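Local coordinates for protein acyl-CoA dehydrogenase FadE3 (Mycobacterium smegmatis, PDB 4IV6) that belongs to the acyl-CoA dehydrogenase family of flavoproteins and, as a four-chain assembly, binds dihydroflavine-adenine dinucleotide, at residues Gly51-Ala56 / Gly90-Val95; Pro69-Val74 / Arg246-Ala251. One frame throughout, in Å; residues are numbered along the deposited sequence.

Interaction 1: Gly51-Ala56 / Gly90-Val95; sequences GIFGLA and GGHTVV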
# COMPACT_ATOMS: atom_id res chain seq x y z
N GLY B 51 -23.68 15.37 29.76
CA GLY B 51 -22.43 15.98 30.25
C GLY B 51 -21.30 16.04 29.21
O GLY B 51 -20.16 16.34 29.56
N ILE B 52 -21.60 15.79 27.94
CA ILE B 52 -20.56 15.69 26.89
C ILE B 52 -19.71 16.98 26.77
O ILE B 52 -18.48 16.94 26.50
CB ILE B 52 -21.19 15.38 25.51
CG1 ILE B 52 -21.92 14.04 25.47
CG2 ILE B 52 -20.15 15.42 24.39
CD1 ILE B 52 -21.05 12.84 25.74
N PHE B 53 -20.35 18.13 26.96
CA PHE B 53 -19.67 19.39 26.81
C PHE B 53 -18.86 19.82 28.05
O PHE B 53 -18.20 20.86 28.01
CB PHE B 53 -20.67 20.47 26.37
CG PHE B 53 -21.18 20.25 24.98
CD1 PHE B 53 -22.25 19.43 24.74
CD2 PHE B 53 -20.55 20.84 23.91
CE1 PHE B 53 -22.71 19.19 23.44
CE2 PHE B 53 -20.99 20.61 22.61
CZ PHE B 53 -22.06 19.79 22.38
N GLY B 54 -18.89 19.01 29.11
CA GLY B 54 -18.17 19.28 30.36
C GLY B 54 -17.14 18.22 30.69
O GLY B 54 -16.61 18.19 31.79
N LEU B 55 -16.82 17.36 29.73
CA LEU B 55 -15.91 16.23 29.99
C LEU B 55 -14.49 16.64 30.37
O LEU B 55 -13.77 15.86 30.95
CB LEU B 55 -15.83 15.30 28.77
CG LEU B 55 -17.10 14.51 28.44
CD1 LEU B 55 -16.95 13.86 27.08
CD2 LEU B 55 -17.39 13.47 29.49
N ALA B 56 -14.07 17.85 30.01
CA ALA B 56 -12.75 18.30 30.40
C ALA B 56 -12.77 19.42 31.47
O ALA B 56 -11.75 20.04 31.73
CB ALA B 56 -11.98 18.75 29.17
N GLY B 90 -15.65 18.63 19.75
CA GLY B 90 -14.18 18.61 19.70
C GLY B 90 -13.49 19.93 19.99
O GLY B 90 -12.76 20.07 20.98
N GLY B 91 -13.72 20.92 19.12
CA GLY B 91 -13.24 22.27 19.38
C GLY B 91 -13.65 22.85 20.73
O GLY B 91 -12.87 23.56 21.37
N HIS B 92 -14.86 22.54 21.19
CA HIS B 92 -15.34 22.98 22.49
C HIS B 92 -14.44 22.43 23.59
O HIS B 92 -14.06 23.14 24.51
CB HIS B 92 -16.78 22.52 22.68
CG HIS B 92 -17.37 22.85 24.00
ND1 HIS B 92 -18.13 23.98 24.23
CD2 HIS B 92 -17.39 22.15 25.16
CE1 HIS B 92 -18.56 23.99 25.48
NE2 HIS B 92 -18.13 22.88 26.06
N THR B 93 -14.09 21.16 23.48
CA THR B 93 -13.15 20.56 24.44
C THR B 93 -11.76 21.23 24.42
O THR B 93 -11.16 21.51 25.46
CB THR B 93 -12.99 19.05 24.17
OG1 THR B 93 -14.28 18.43 24.02
CG2 THR B 93 -12.24 18.40 25.31
N VAL B 94 -11.26 21.49 23.23
CA VAL B 94 -9.97 22.13 23.10
C VAL B 94 -10.01 23.51 23.76
O VAL B 94 -9.11 23.86 24.51
CB VAL B 94 -9.52 22.20 21.63
CG1 VAL B 94 -8.25 22.99 21.49
CG2 VAL B 94 -9.32 20.79 21.07
N VAL B 95 -11.08 24.28 23.53
CA VAL B 95 -11.19 25.61 24.15
C VAL B 95 -11.28 25.48 25.67
O VAL B 95 -10.67 26.27 26.39
CB VAL B 95 -12.39 26.44 23.64
CG1 VAL B 95 -12.51 27.75 24.40
CG2 VAL B 95 -12.26 26.70 22.15
O HOH W 1 -16.19 18.41 26.21

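Interaction 2: Pro69-Val74 / Arg246-Ala251; sequences PCYVQV and RLQVAA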
# COMPACT_ATOMS: atom_id res chain seq x y z
N PRO B 69 -8.12 8.74 28.82
CA PRO B 69 -8.60 7.47 28.25
C PRO B 69 -10.13 7.37 28.21
O PRO B 69 -10.69 6.84 27.26
CB PRO B 69 -7.98 6.42 29.17
CG PRO B 69 -6.71 7.08 29.63
CD PRO B 69 -7.10 8.51 29.85
N CYS B 70 -10.82 7.94 29.19
CA CYS B 70 -12.28 7.92 29.17
C CYS B 70 -12.78 8.85 28.08
O CYS B 70 -13.68 8.49 27.31
CB CYS B 70 -12.86 8.36 30.53
SG CYS B 70 -14.66 8.61 30.51
N TYR B 71 -12.18 10.02 27.98
CA TYR B 71 -12.59 11.01 27.00
C TYR B 71 -12.52 10.43 25.56
O TYR B 71 -13.47 10.57 24.76
CB TYR B 71 -11.73 12.28 27.11
CG TYR B 71 -12.10 13.29 26.05
CD1 TYR B 71 -13.22 14.10 26.19
CD2 TYR B 71 -11.37 13.39 24.88
CE1 TYR B 71 -13.59 14.99 25.21
CE2 TYR B 71 -11.72 14.30 23.91
CZ TYR B 71 -12.82 15.09 24.05
OH TYR B 71 -13.16 15.98 23.04
N VAL B 72 -11.42 9.77 25.23
CA VAL B 72 -11.26 9.24 23.86
C VAL B 72 -12.28 8.15 23.58
O VAL B 72 -12.79 8.04 22.48
CB VAL B 72 -9.81 8.83 23.54
CG1 VAL B 72 -8.88 10.02 23.73
CG2 VAL B 72 -9.34 7.67 24.38
N GLN B 73 -12.60 7.35 24.60
CA GLN B 73 -13.62 6.34 24.43
C GLN B 73 -15.00 6.96 24.22
O GLN B 73 -15.79 6.45 23.42
CB GLN B 73 -13.61 5.35 25.58
CG GLN B 73 -12.36 4.45 25.57
CD GLN B 73 -12.25 3.61 26.81
OE1 GLN B 73 -11.30 3.73 27.60
NE2 GLN B 73 -13.24 2.78 27.03
N VAL B 74 -15.29 8.07 24.88
CA VAL B 74 -16.58 8.75 24.69
C VAL B 74 -16.65 9.33 23.28
O VAL B 74 -17.65 9.18 22.57
CB VAL B 74 -16.82 9.87 25.73
CG1 VAL B 74 -18.03 10.71 25.36
CG2 VAL B 74 -17.01 9.28 27.11
N ARG B 246 -5.64 16.47 18.63
CA ARG B 246 -5.20 15.32 17.87
C ARG B 246 -5.76 14.00 18.45
O ARG B 246 -6.15 13.12 17.72
CB ARG B 246 -3.68 15.30 17.80
CG ARG B 246 -3.12 16.36 16.87
CD ARG B 246 -1.64 16.56 17.07
NE ARG B 246 -1.10 17.45 16.03
CZ ARG B 246 -0.00 18.19 16.15
NH1 ARG B 246 0.71 18.20 17.24
NH2 ARG B 246 0.37 18.95 15.16
N LEU B 247 -5.79 13.88 19.78
CA LEU B 247 -6.36 12.68 20.42
C LEU B 247 -7.85 12.53 20.11
O LEU B 247 -8.31 11.43 19.82
CB LEU B 247 -6.10 12.65 21.92
CG LEU B 247 -4.66 12.37 22.34
CD1 LEU B 247 -4.47 12.61 23.83
CD2 LEU B 247 -4.21 10.97 21.94
N GLN B 248 -8.59 13.63 20.17
CA GLN B 248 -10.01 13.57 19.85
C GLN B 248 -10.26 13.25 18.38
O GLN B 248 -11.16 12.48 18.07
CB GLN B 248 -10.79 14.81 20.31
CG GLN B 248 -10.42 16.10 19.63
CD GLN B 248 -11.35 16.48 18.46
OE1 GLN B 248 -12.18 15.65 18.02
NE2 GLN B 248 -11.21 17.74 17.95
N VAL B 249 -9.45 13.78 17.49
CA VAL B 249 -9.60 13.44 16.08
C VAL B 249 -9.25 11.97 15.84
O VAL B 249 -9.95 11.31 15.06
CB VAL B 249 -8.76 14.35 15.18
CG1 VAL B 249 -8.78 13.87 13.72
CG2 VAL B 249 -9.28 15.78 15.26
N ALA B 250 -8.18 11.47 16.48
CA ALA B 250 -7.85 10.05 16.38
C ALA B 250 -9.02 9.17 16.83
O ALA B 250 -9.33 8.17 16.20
CB ALA B 250 -6.61 9.73 17.19
N ALA B 251 -9.66 9.55 17.93
CA ALA B 251 -10.86 8.85 18.43
C ALA B 251 -12.03 8.91 17.46
O ALA B 251 -12.77 7.94 17.33
CB ALA B 251 -11.28 9.43 19.78

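Interaction 1: Gly51-Ala56 / Gly90-Val95
The imidazole of His-92 takes the edge of the Phe-53 ring on one face and the carbonyl oxygen of the same residue at its rim. Phe-53 CD2 stands over the centre of the imidazole, 3.6 Å from His-92 CD2, and the planes meet at 84° in a T-shaped (edge-to-face) stack. At the rim, His-92 NE2 donates to Phe-53 O over 2.8 Å; the oxygen lies near the ring plane and offers an in-plane lone pair, but the bond is bent, with 133° at the hydrogen. With chi1 at 177°, the His-92 side chain extends opposite the backbone N, which carries the ring from helix 83-102 across to the loop. ND1 is bonded to the backbone N of Ala-122, and NE2 makes a second, weak bond to Met-115 O, so both ring nitrogens are engaged. In this all-helical N-terminal domain of the acyl-CoA dehydrogenase fold, the contact fastens the loop between helices 41-50 and 68-81 to helix 83-102. Three residues further along the loop, Ala-56 CB meets Thr-93 CG2 at 3.9 Å. A water bridges Ile-52 O and Thr-93 OG1, donating to both, at 2.7 Å from Ile-52 O; Thr-93 OG1 is also bonded to Met-89 O.

Interaction 2: Pro69-Val74 / Arg246-Ala251
Helix segments 69-74 and 246-251 run in broadly the same direction, their axes 8.8 Å apart at closest approach and crossing at -41°, with the CA atoms of Val-72 and Ala-251 nearest. Here the small side chain of Ala-251 lets the backbones come close: its CB lies 3.4 Å from Val-72 O and 4.1 Å from Val-72 CB. Val-72 CG1 also reaches CB of Leu-247, one turn before Ala-251 on helix 234-270, at 4.2 Å. Beside this aliphatic patch, Tyr-71 and Gln-248 extend side by side in the same direction. The Tyr-71 ring presents its edge, CE2 standing 3.8 Å from Gln-248 CB, while the phenol and amide planes are 82° apart. The Gln-248 chain bends at chi2 (97°), leading its amide away from helix 68-81; OE1 is bonded to Arg-252 NH1, and Tyr-71 OH probably to Thr-93 OG1. Leu-247 also packs on Ala-305 and Ala-319 of helices 282-310 and 316-340. The arrangement is a buried, mainly apolar helix-helix interface, joining the N-terminal helical domain to the C-terminal helical bundle of the acyl-CoA dehydrogenase fold.

The centres of the two interactions lie about 11 Å apart in the buried interior of one subunit. Their segments alternate along the chain: 51-56, 69-74, 90-95, then 246-251, so consecutive helices 68-81 and 83-102 each serve one contact. Interaction 1 stays within the N-terminal domain, whereas interaction 2 reaches the C-terminal domain, although the beta-rich middle domain separates its two segments in sequence. The contacts touch where Tyr-71 meets Thr-93, where Ile-52 and Leu-55 pack on Val-74, and where Gly-90 CA lies 3.6 Å from Gln-248 NE2. Together they link the 51-56 loop, helices 83-102 and 68-81, and helix 234-270 through direct contacts, with dihydroflavine-adenine dinucleotide about 10 Å from the His-92 side chain and 8 Å from that of Gln-248.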